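Local atomic coordinates of Esterase/lipase (Lactobacillus rhamnosus, PDB entry 4N5H), a protein that probably hydrolyses carboxylic esters and may transfer acyl groups, as an esterase of the alpha/beta-hydrolase fold. Residues Gly76-Asp81 with Arg105-Val110; Leu141-Ser146 with Leu179-Cys184. The protein carries 1 engineered substitution. All coordinates share one frame; numbering follows the deposited sequence.

Overall arrangement
The contacts follow one another along the chain, contact 1 closing before contact 2 opens, and both belong to the alpha/beta-hydrolase fold. Contact 2 joins strands 140-145 and 179-183, parallel neighbours near the centre of the chain. Contact 1 joins two loops, one after strand 66-72 and the other after strand 98-102; these strands pair with each other, and 66-72 also pairs with 140-145, so both contacts are built on one sheet, contact 2 within it and contact 1 in loops that follow its strands. Their centres are about 19 Å apart and their nearest atoms about 6 Å, without touching. Trp77 of contact 1 reaches helix 147-158, which starts right after Ser146 of contact 2, placing the loops beside the probable active site.

Contact 1: residues Gly76-Asp81 with Arg105-Val110; sequences GWFYGD and RLLPDV
The Phe78 ring takes Leu107 CB over one face, nearly above its centre: CB lies 3.8 Å from the ring centroid and 6° off the normal, a CH-pi contact. At the ring's edge, in its plane, lies Gly76 O, while Pro108 CD approaches Phe78 CE2 obliquely at 4.0 Å. The Phe78 and Leu107 side chains are set roughly perpendicular, and Leu107 CD1 continues past Phe78 CE1 to rest 3.7 Å from Trp77 CB. Phe78 CG stands anti to its own carbonyl carbon (chi1 -83°), a turn that carries the ring over to Leu107 although the CB bond heads away from it. Both segments are loops at the C-terminal ends of strands in the alpha/beta-hydrolase sheet, and a single direct backbone hydrogen bond ties them: Leu107 N donates to Trp77 O at 2.9 Å, the N-H pointing at the oxygen with an angle of 161°. Gln115 NE2 also binds Trp77 O. A water bridges the loops, 2.8 Å from Phe78 O and 2.7 Å from Leu107 O, hydrogen-bonded to both. Leu106 presses its branches on the backbone of 78-80, CD1 3.4 Å from Phe78 O and CD2 against Tyr79 N. An alanine in place of Phe78 would probably leave Leu107 CB without its aromatic face and open a gap towards helix 2-28, where Leu8 and Val11 pack on the ring. Beyond the contact, the Trp77 ring meets His150, and Tyr79 OH is hydrogen-bonded to Asp22.

Contact 2: residues Leu141-Ser146 with Leu179-Cys184; sequences LLTGDS and LVALVC
Thr143 OG1 is anti to the backbone N (chi1 -166°), which swings the hydroxyl across to Ala181 O of the adjacent strand, and Leu141, with CG likewise anti to N, sets CD1 alongside Leu179. The Thr143 hydroxyl donates to Ala181 O at 2.7 Å, coming from above the carbonyl plane, 44° out of it. Gly144 N reaches the same oxygen at 3.2 Å, nearly along the C=O axis, so two donors grip one buried acceptor. Leu141 and Leu179 run abreast in the same direction, with CD1 of Leu141 3.9 Å from CG of Leu179 and 4.0 Å from Ala181 CB. These side chains share a face of the sheet with Thr143, Asp145 and Val183, and helix 288-311 packs there through Met297. On the other face Leu142 CD2 is only loosely against Val180 CG1. Backbone hydrogen bonds run the length of the parallel pair: Leu142 N to Leu179 O, Ala181 N to Leu142 O, and Val183 N to Gly144 O at 2.9 Å. The last, Ser146 N to Val183 O, also 2.9 Å, carries the pairing one residue past the strand end. There Ser146 turns to a positive phi of 58°, immediately before helix 147-158, and its OG is hydrogen-bonded to His278 NE2. Asp145 OD2 is held by Asn85 ND2. A strand, a strained serine and a helix in sequence, with Gly144 two residues before the serine, match the nucleophile elbow of alpha/beta hydrolases, in which Ser146 is probably the nucleophile of a Ser-His-Asp triad with His278 and Asp243.

Contact 1: residues Gly76-Asp81 with Arg105-Val110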
loop_
_atom_site.group_PDB
_atom_site.type_symbol
_atom_site.label_atom_id
_atom_site.label_comp_id
_atom_site.label_asym_id
_atom_site.label_seq_id
_atom_site.Cartn_x
_atom_site.Cartn_y
_atom_site.Cartn_z
ATOM N N GLY A 76 -5.065 -23.084 15.415
ATOM C CA GLY A 76 -6.005 -23.745 16.298
ATOM C C GLY A 76 -7.101 -24.528 15.665
ATOM O O GLY A 76 -8.180 -24.749 16.276
ATOM N N TRP A 77 -6.954 -24.916 14.388
ATOM C CA TRP A 77 -7.988 -25.591 13.575
ATOM C C TRP A 77 -9.216 -24.793 13.166
ATOM O O TRP A 77 -9.976 -25.207 12.279
ATOM C CB TRP A 77 -8.342 -27.010 14.172
ATOM C CG TRP A 77 -7.256 -27.940 14.599
ATOM C CD1 TRP A 77 -6.580 -28.807 13.809
ATOM C CD2 TRP A 77 -6.671 -28.083 15.895
ATOM N NE1 TRP A 77 -5.669 -29.467 14.495
ATOM C CE2 TRP A 77 -5.679 -29.068 15.795
ATOM C CE3 TRP A 77 -6.926 -27.492 17.151
ATOM C CZ2 TRP A 77 -4.892 -29.501 16.898
ATOM C CZ3 TRP A 77 -6.211 -27.911 18.228
ATOM C CH2 TRP A 77 -5.166 -28.918 18.113
ATOM N N PHE A 78 -9.315 -23.575 13.752
ATOM C CA PHE A 78 -10.437 -22.652 13.596
ATOM C C PHE A 78 -10.125 -21.401 12.782
ATOM O O PHE A 78 -11.006 -20.625 12.407
ATOM C CB PHE A 78 -10.904 -22.140 15.000
ATOM C CG PHE A 78 -11.844 -23.075 15.744
ATOM C CD1 PHE A 78 -11.343 -24.068 16.570
ATOM C CD2 PHE A 78 -13.230 -22.918 15.620
ATOM C CE1 PHE A 78 -12.186 -24.910 17.319
ATOM C CE2 PHE A 78 -14.070 -23.787 16.353
ATOM C CZ PHE A 78 -13.545 -24.760 17.152
ATOM N N TYR A 79 -8.840 -21.215 12.448
ATOM C CA TYR A 79 -8.343 -19.925 11.940
ATOM C C TYR A 79 -7.260 -20.183 10.902
ATOM O O TYR A 79 -6.453 -21.110 10.989
ATOM C CB TYR A 79 -7.761 -19.063 13.066
ATOM C CG TYR A 79 -7.003 -17.841 12.702
ATOM C CD1 TYR A 79 -5.646 -17.827 12.721
ATOM C CD2 TYR A 79 -7.638 -16.735 12.221
ATOM C CE1 TYR A 79 -4.937 -16.719 12.351
ATOM C CE2 TYR A 79 -6.956 -15.619 11.786
ATOM C CZ TYR A 79 -5.565 -15.609 11.858
ATOM O OH TYR A 79 -4.787 -14.494 11.445
ATOM N N GLY A 80 -7.216 -19.275 9.937
ATOM C CA GLY A 80 -6.062 -19.208 9.019
ATOM C C GLY A 80 -6.471 -19.494 7.589
ATOM O O GLY A 80 -7.596 -19.884 7.271
ATOM N N ASP A 81 -5.507 -19.323 6.677
ATOM C CA ASP A 81 -5.730 -19.597 5.284
ATOM C C ASP A 81 -4.377 -19.740 4.582
ATOM O O ASP A 81 -3.360 -19.715 5.276
ATOM C CB ASP A 81 -6.604 -18.510 4.589
ATOM C CG ASP A 81 -6.015 -17.117 4.661
ATOM O OD1 ASP A 81 -4.769 -16.951 4.682
ATOM O OD2 ASP A 81 -6.816 -16.114 4.829
ATOM N N ARG A 105 -10.347 -26.298 4.994
ATOM C CA ARG A 105 -11.563 -25.828 5.684
ATOM C C ARG A 105 -11.355 -25.823 7.202
ATOM O O ARG A 105 -10.642 -26.650 7.748
ATOM C CB ARG A 105 -12.788 -26.647 5.247
ATOM C CG ARG A 105 -13.122 -26.472 3.780
ATOM C CD ARG A 105 -14.079 -27.507 3.276
ATOM N NE ARG A 105 -13.518 -28.832 3.313
ATOM C CZ ARG A 105 -14.172 -29.979 3.238
ATOM N NH1 ARG A 105 -15.465 -29.988 3.063
ATOM N NH2 ARG A 105 -13.517 -31.091 3.305
ATOM N N LEU A 106 -12.106 -24.937 7.890
ATOM C CA LEU A 106 -11.862 -24.679 9.274
ATOM C C LEU A 106 -13.017 -25.279 10.151
ATOM O O LEU A 106 -14.155 -25.302 9.710
ATOM C CB LEU A 106 -11.821 -23.179 9.511
ATOM C CG LEU A 106 -10.655 -22.436 8.783
ATOM C CD1 LEU A 106 -10.657 -20.951 9.065
ATOM C CD2 LEU A 106 -9.341 -23.041 9.127
ATOM N N LEU A 107 -12.671 -25.646 11.358
ATOM C CA LEU A 107 -13.737 -25.984 12.360
ATOM C C LEU A 107 -14.485 -24.681 12.539
ATOM O O LEU A 107 -13.932 -23.593 12.483
ATOM C CB LEU A 107 -13.120 -26.383 13.651
ATOM C CG LEU A 107 -12.140 -27.527 13.743
ATOM C CD1 LEU A 107 -11.754 -27.918 15.111
ATOM C CD2 LEU A 107 -12.433 -28.697 12.930
ATOM N N PRO A 108 -15.791 -24.756 12.802
ATOM C CA PRO A 108 -16.584 -25.953 13.076
ATOM C C PRO A 108 -17.346 -26.402 11.811
ATOM O O PRO A 108 -18.123 -27.351 11.863
ATOM C CB PRO A 108 -17.627 -25.370 14.116
ATOM C CG PRO A 108 -17.839 -23.991 13.612
ATOM C CD PRO A 108 -16.511 -23.497 13.145
ATOM N N ASP A 109 -17.064 -25.831 10.649
ATOM C CA ASP A 109 -17.724 -26.231 9.408
ATOM C C ASP A 109 -17.351 -27.610 8.876
ATOM O O ASP A 109 -18.145 -28.250 8.161
ATOM C CB ASP A 109 -17.466 -25.181 8.367
ATOM C CG ASP A 109 -18.033 -23.848 8.815
ATOM O OD1 ASP A 109 -19.183 -23.845 9.354
ATOM O OD2 ASP A 109 -17.287 -22.881 8.728
ATOM N N VAL A 110 -16.155 -28.043 9.172
ATOM C CA VAL A 110 -15.750 -29.424 8.996
ATOM C C VAL A 110 -15.229 -29.938 10.360
ATOM O O VAL A 110 -15.142 -29.198 11.371
ATOM C CB VAL A 110 -14.636 -29.561 7.936
ATOM C CG1 VAL A 110 -15.184 -29.125 6.589
ATOM C CG2 VAL A 110 -13.465 -28.674 8.308
HETATM O O HOH W 1 -13.736 -20.899 12.122
#

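Contact 2: residues Leu141-Ser146 with Leu179-Cys184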
loop_
_atom_site.group_PDB
_atom_site.type_symbol
_atom_site.label_atom_id
_atom_site.label_comp_id
_atom_site.label_asym_id
_atom_site.label_seq_id
_atom_site.Cartn_x
_atom_site.Cartn_y
_atom_site.Cartn_z
ATOM N N LEU A 141 10.066 -32.024 1.968
ATOM C CA LEU A 141 10.010 -31.648 3.369
ATOM C C LEU A 141 8.536 -31.245 3.705
ATOM O O LEU A 141 8.031 -30.306 3.080
ATOM C CB LEU A 141 10.885 -30.471 3.653
ATOM C CG LEU A 141 10.792 -29.754 5.002
ATOM C CD1 LEU A 141 10.896 -30.685 6.167
ATOM C CD2 LEU A 141 11.785 -28.617 5.130
ATOM N N LEU A 142 7.903 -31.951 4.619
ATOM C CA LEU A 142 6.572 -31.627 5.116
ATOM C C LEU A 142 6.741 -30.884 6.425
ATOM O O LEU A 142 7.458 -31.409 7.336
ATOM C CB LEU A 142 5.776 -32.851 5.339
ATOM C CG LEU A 142 4.344 -32.631 5.847
ATOM C CD1 LEU A 142 3.499 -31.907 4.836
ATOM C CD2 LEU A 142 3.720 -33.944 6.260
ATOM N N THR A 143 6.147 -29.686 6.565
ATOM C CA THR A 143 6.277 -28.918 7.792
ATOM C C THR A 143 4.975 -28.315 8.166
ATOM O O THR A 143 4.159 -28.090 7.288
ATOM C CB THR A 143 7.378 -27.908 7.732
ATOM O OG1 THR A 143 7.643 -27.433 9.044
ATOM C CG2 THR A 143 6.977 -26.771 6.866
ATOM N N GLY A 144 4.765 -28.205 9.453
ATOM C CA GLY A 144 3.614 -27.544 10.018
ATOM C C GLY A 144 3.908 -26.907 11.336
ATOM O O GLY A 144 4.710 -27.432 12.134
ATOM N N ASP A 145 3.161 -25.825 11.609
ATOM C CA ASP A 145 3.333 -25.115 12.897
ATOM C C ASP A 145 2.075 -25.175 13.744
ATOM O O ASP A 145 0.963 -24.970 13.218
ATOM C CB ASP A 145 3.735 -23.660 12.748
ATOM C CG ASP A 145 2.731 -22.832 12.058
ATOM O OD1 ASP A 145 2.181 -21.915 12.779
ATOM O OD2 ASP A 145 2.550 -23.016 10.809
ATOM N N SER A 146 2.276 -25.484 15.036
ATOM C CA SER A 146 1.170 -25.557 16.045
ATOM C C SER A 146 -0.033 -26.600 15.744
ATOM O O SER A 146 0.214 -27.810 15.605
ATOM C CB SER A 146 0.688 -24.075 16.297
ATOM O OG SER A 146 -0.036 -23.985 17.542
ATOM N N LEU A 179 11.513 -35.710 5.232
ATOM C CA LEU A 179 11.637 -35.241 6.575
ATOM C C LEU A 179 10.288 -34.600 6.936
ATOM O O LEU A 179 9.695 -33.963 6.059
ATOM C CB LEU A 179 12.707 -34.155 6.640
ATOM C CG LEU A 179 12.918 -33.456 7.994
ATOM C CD1 LEU A 179 13.263 -34.381 9.189
ATOM C CD2 LEU A 179 14.055 -32.393 7.866
ATOM N N VAL A 180 9.877 -34.725 8.162
ATOM C CA VAL A 180 8.702 -34.068 8.684
ATOM C C VAL A 180 9.158 -33.192 9.851
ATOM O O VAL A 180 9.593 -33.651 10.912
ATOM C CB VAL A 180 7.654 -35.028 9.133
ATOM C CG1 VAL A 180 6.443 -34.306 9.601
ATOM C CG2 VAL A 180 7.242 -35.981 8.039
ATOM N N ALA A 181 9.035 -31.868 9.640
ATOM C CA ALA A 181 9.481 -30.871 10.624
ATOM C C ALA A 181 8.281 -30.200 11.305
ATOM O O ALA A 181 7.416 -29.627 10.631
ATOM C CB ALA A 181 10.330 -29.822 10.022
ATOM N N LEU A 182 8.221 -30.361 12.606
ATOM C CA LEU A 182 7.081 -29.847 13.390
ATOM C C LEU A 182 7.548 -28.674 14.196
ATOM O O LEU A 182 8.484 -28.794 14.986
ATOM C CB LEU A 182 6.522 -30.924 14.275
ATOM C CG LEU A 182 6.177 -32.257 13.601
ATOM C CD1 LEU A 182 5.740 -33.281 14.637
ATOM C CD2 LEU A 182 5.193 -32.131 12.484
ATOM N N VAL A 183 6.884 -27.550 14.069
ATOM C CA VAL A 183 7.261 -26.353 14.798
ATOM C C VAL A 183 6.196 -26.107 15.893
ATOM O O VAL A 183 5.073 -25.784 15.582
ATOM C CB VAL A 183 7.358 -25.083 13.874
ATOM C CG1 VAL A 183 7.671 -23.802 14.638
ATOM C CG2 VAL A 183 8.420 -25.297 12.819
ATOM N N CYS A 184 6.598 -26.204 17.153
ATOM C CA CYS A 184 5.721 -26.064 18.301
ATOM C C CYS A 184 4.386 -26.795 18.097
ATOM O O CYS A 184 3.319 -26.219 18.204
ATOM C CB CYS A 184 5.404 -24.590 18.648
ATOM S SG CYS A 184 6.907 -23.622 18.979
#